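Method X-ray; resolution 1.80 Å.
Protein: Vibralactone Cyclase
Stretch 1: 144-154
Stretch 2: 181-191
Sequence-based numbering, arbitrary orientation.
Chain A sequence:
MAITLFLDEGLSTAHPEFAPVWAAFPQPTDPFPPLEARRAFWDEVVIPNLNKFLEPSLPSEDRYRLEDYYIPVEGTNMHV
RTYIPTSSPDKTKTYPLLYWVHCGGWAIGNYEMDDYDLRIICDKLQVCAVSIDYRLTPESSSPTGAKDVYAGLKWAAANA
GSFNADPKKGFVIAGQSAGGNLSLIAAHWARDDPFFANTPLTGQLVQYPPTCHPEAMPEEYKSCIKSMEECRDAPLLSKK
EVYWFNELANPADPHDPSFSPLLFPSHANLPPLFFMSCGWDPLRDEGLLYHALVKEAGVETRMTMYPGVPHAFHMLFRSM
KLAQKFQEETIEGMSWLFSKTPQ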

# COMPACT_ATOMS: atom_id res chain seq x y z
N THR A 144 11.06 -12.78 -0.28
CA THR A 144 12.03 -11.96 -1.02
C THR A 144 11.52 -10.54 -1.20
O THR A 144 12.25 -9.57 -0.96
CB THR A 144 12.37 -12.58 -2.36
OG1 THR A 144 12.95 -13.86 -2.11
CG2 THR A 144 13.34 -11.68 -3.12
N GLY A 145 10.26 -10.39 -1.61
CA GLY A 145 9.71 -9.05 -1.79
C GLY A 145 9.75 -8.24 -0.52
O GLY A 145 10.16 -7.07 -0.52
N ALA A 146 9.34 -8.85 0.60
CA ALA A 146 9.36 -8.17 1.89
C ALA A 146 10.77 -7.77 2.30
O ALA A 146 10.99 -6.66 2.80
CB ALA A 146 8.71 -9.07 2.95
N LYS A 147 11.75 -8.66 2.08
CA LYS A 147 13.12 -8.32 2.41
C LYS A 147 13.64 -7.17 1.55
O LYS A 147 14.36 -6.30 2.05
CB LYS A 147 14.02 -9.55 2.29
CG LYS A 147 13.82 -10.56 3.44
CD LYS A 147 14.87 -11.67 3.38
CE LYS A 147 14.64 -12.73 4.46
NZ LYS A 147 14.49 -12.12 5.82
N ASP A 148 13.26 -7.12 0.26
CA ASP A 148 13.63 -5.98 -0.58
C ASP A 148 13.01 -4.69 -0.06
O ASP A 148 13.67 -3.65 -0.01
CB ASP A 148 13.19 -6.19 -2.03
CG ASP A 148 14.02 -7.24 -2.77
OD1 ASP A 148 15.01 -7.78 -2.22
OD2 ASP A 148 13.66 -7.54 -3.93
N VAL A 149 11.73 -4.74 0.31
CA VAL A 149 11.07 -3.55 0.85
C VAL A 149 11.80 -3.07 2.09
O VAL A 149 12.02 -1.87 2.29
CB VAL A 149 9.59 -3.87 1.14
CG1 VAL A 149 8.93 -2.75 1.95
CG2 VAL A 149 8.82 -4.10 -0.20
N TYR A 150 12.23 -4.02 2.93
CA TYR A 150 12.92 -3.64 4.16
C TYR A 150 14.30 -3.07 3.87
O TYR A 150 14.71 -2.09 4.50
CB TYR A 150 13.03 -4.86 5.08
CG TYR A 150 13.40 -4.49 6.49
CD1 TYR A 150 12.51 -3.78 7.29
CD2 TYR A 150 14.61 -4.88 7.04
CE1 TYR A 150 12.83 -3.46 8.59
CE2 TYR A 150 14.93 -4.56 8.35
CZ TYR A 150 14.05 -3.85 9.11
OH TYR A 150 14.38 -3.55 10.41
N ALA A 151 15.04 -3.69 2.96
CA ALA A 151 16.35 -3.14 2.59
C ALA A 151 16.21 -1.71 2.05
O ALA A 151 17.02 -0.83 2.37
CB ALA A 151 17.01 -4.04 1.55
N GLY A 152 15.17 -1.47 1.25
CA GLY A 152 14.92 -0.13 0.76
C GLY A 152 14.59 0.84 1.87
O GLY A 152 15.00 2.01 1.82
N LEU A 153 13.85 0.37 2.88
CA LEU A 153 13.50 1.23 4.02
C LEU A 153 14.75 1.61 4.80
O LEU A 153 14.92 2.77 5.19
CB LEU A 153 12.50 0.50 4.92
CG LEU A 153 11.91 1.30 6.10
CD1 LEU A 153 11.08 2.47 5.59
CD2 LEU A 153 11.08 0.41 7.04
N LYS A 154 15.66 0.64 4.97
CA LYS A 154 16.92 0.93 5.65
C LYS A 154 17.76 1.90 4.85
O LYS A 154 18.33 2.85 5.41
CB LYS A 154 17.70 -0.37 5.90
CG LYS A 154 17.14 -1.25 7.01
CD LYS A 154 18.03 -2.49 7.20
CE LYS A 154 19.36 -2.13 7.85
NZ LYS A 154 20.27 -3.31 7.99
N ASN A 181 0.61 -4.81 2.53
CA ASN A 181 0.99 -6.02 3.24
C ASN A 181 2.49 -6.05 3.53
O ASN A 181 2.93 -6.30 4.67
CB ASN A 181 0.52 -7.22 2.40
CG ASN A 181 1.18 -8.53 2.79
OD1 ASN A 181 2.28 -8.83 2.34
ND2 ASN A 181 0.49 -9.32 3.60
N LEU A 182 3.31 -5.79 2.50
CA LEU A 182 4.75 -5.78 2.72
C LEU A 182 5.16 -4.68 3.69
O LEU A 182 6.08 -4.87 4.49
CB LEU A 182 5.49 -5.63 1.38
CG LEU A 182 5.26 -6.74 0.35
CD1 LEU A 182 6.09 -6.52 -0.91
CD2 LEU A 182 5.51 -8.14 0.93
N SER A 183 4.46 -3.54 3.66
CA SER A 183 4.82 -2.48 4.60
C SER A 183 4.40 -2.83 6.02
O SER A 183 5.06 -2.40 6.97
CB SER A 183 4.21 -1.14 4.16
OG SER A 183 2.83 -1.14 4.44
N LEU A 184 3.32 -3.61 6.19
CA LEU A 184 2.93 -4.07 7.53
C LEU A 184 4.03 -4.95 8.12
O LEU A 184 4.42 -4.79 9.30
CB LEU A 184 1.61 -4.84 7.46
CG LEU A 184 0.34 -4.06 7.10
CD1 LEU A 184 -0.89 -4.96 7.06
CD2 LEU A 184 0.12 -2.87 8.05
N ILE A 185 4.55 -5.85 7.28
CA ILE A 185 5.70 -6.66 7.70
C ILE A 185 6.87 -5.75 8.08
O ILE A 185 7.45 -5.88 9.17
CB ILE A 185 6.08 -7.66 6.60
CG1 ILE A 185 4.92 -8.64 6.39
CG2 ILE A 185 7.36 -8.39 6.99
CD1 ILE A 185 4.94 -9.39 5.10
N ALA A 186 7.20 -4.79 7.20
CA ALA A 186 8.36 -3.94 7.44
C ALA A 186 8.22 -3.15 8.73
O ALA A 186 9.21 -2.92 9.43
CB ALA A 186 8.58 -3.00 6.25
N ALA A 187 7.01 -2.69 9.04
CA ALA A 187 6.83 -1.88 10.25
C ALA A 187 7.06 -2.70 11.52
O ALA A 187 7.67 -2.20 12.49
CB ALA A 187 5.42 -1.27 10.24
N HIS A 188 6.63 -3.97 11.53
CA HIS A 188 6.96 -4.81 12.69
C HIS A 188 8.47 -5.02 12.80
O HIS A 188 9.07 -4.85 13.89
CB HIS A 188 6.27 -6.16 12.60
CG HIS A 188 4.80 -6.10 12.85
ND1 HIS A 188 3.92 -5.63 11.89
CD2 HIS A 188 4.05 -6.43 13.92
CE1 HIS A 188 2.69 -5.70 12.37
NE2 HIS A 188 2.74 -6.18 13.60
N TRP A 189 9.10 -5.41 11.69
CA TRP A 189 10.55 -5.60 11.67
C TRP A 189 11.29 -4.37 12.17
O TRP A 189 12.22 -4.47 12.97
CB TRP A 189 11.01 -5.97 10.27
CG TRP A 189 10.65 -7.35 9.86
CD1 TRP A 189 10.18 -8.36 10.65
CD2 TRP A 189 10.76 -7.89 8.54
NE1 TRP A 189 9.98 -9.49 9.91
CE2 TRP A 189 10.34 -9.23 8.61
CE3 TRP A 189 11.18 -7.37 7.32
CZ2 TRP A 189 10.34 -10.07 7.49
CZ3 TRP A 189 11.16 -8.19 6.20
CH2 TRP A 189 10.74 -9.53 6.30
N ALA A 190 10.87 -3.19 11.71
CA ALA A 190 11.57 -1.95 12.06
C ALA A 190 11.38 -1.62 13.53
O ALA A 190 12.31 -1.11 14.17
CB ALA A 190 11.06 -0.80 11.18
N ARG A 191 10.19 -1.90 14.07
CA ARG A 191 9.97 -1.70 15.49
C ARG A 191 11.01 -2.48 16.29
O ARG A 191 11.59 -1.95 17.24
CB ARG A 191 8.56 -2.15 15.88
CG ARG A 191 8.31 -2.10 17.38
CD ARG A 191 7.09 -2.92 17.74
NE ARG A 191 7.30 -4.32 17.38
CZ ARG A 191 6.34 -5.23 17.27
NH1 ARG A 191 5.08 -4.90 17.53
NH2 ARG A 191 6.64 -6.47 16.93

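Two helices can be joined without a hydrogen bond between them, by apolar packing and an aromatic contact, and this pair from vibralactone cyclase is a clear example. Their axes approach to 9.1 Å with 58° between their directions, burying 508 Å² in total. Within each helix, backbone N-H groups bond to the carbonyl four residues earlier, as in Ala186 N to Leu182 O, 2.9 Å, leaving side chains to make the fit.

At the start of stretch 2, Asn181 remains out of contact, its amide hydrogen-bonded elsewhere in the structure. Leu182 provides the first substantial packing. Leu182 CD2 lies 3.9 Å from Ala146 CB and Leu182 CD1 lies 3.7 Å from Val149 CG2, so the forked side chain reaches two residues of the facing helix. Leu182 CD1 also comes within 4.1 Å of Gly145 C; a CB on Gly145 would lie 3.7 Å from Leu182 CD1, so its absence leaves room for that methyl. Ser183 and Leu184 take no part, and Ile185 adds only a modest touch, Ile185 CG2 to Ala146 CB at 4.3 Å.

One turn beyond Leu182, Ala186 points toward stretch 1, and its small side chain suits a close approach: Ala186 CA is 5.6 Å from Tyr150 CA. Around Ala186 CB gather Tyr150 CD1 at 4.1 Å, with Val149 CG1 and Leu153 CD2 each at 4.3 Å. Ala187 and His188 point away; the imidazole turns back on its own helix, His188 ND1 donating to Leu184 O at 2.8 Å.

Trp189 has the largest covered area of any residue here, its broad ring reaching both Tyr150 and Ala146. Its edge meets the face of Tyr150, with planes at 85° and six-membered ring centroids 5.4 Å apart, while Trp189 CH2 packs 3.9 Å from Ala146 CB. Tyr150 CE1 also approaches Trp189 CB to 3.5 Å. Finally, Ala190, directed sideways, is small enough to let the Tyr150 ring and Leu153 come near, Ala190 CB lying 4.1 Å from Tyr150 CE1 and 4.3 Å from Leu153 CD2, before Arg191 points away.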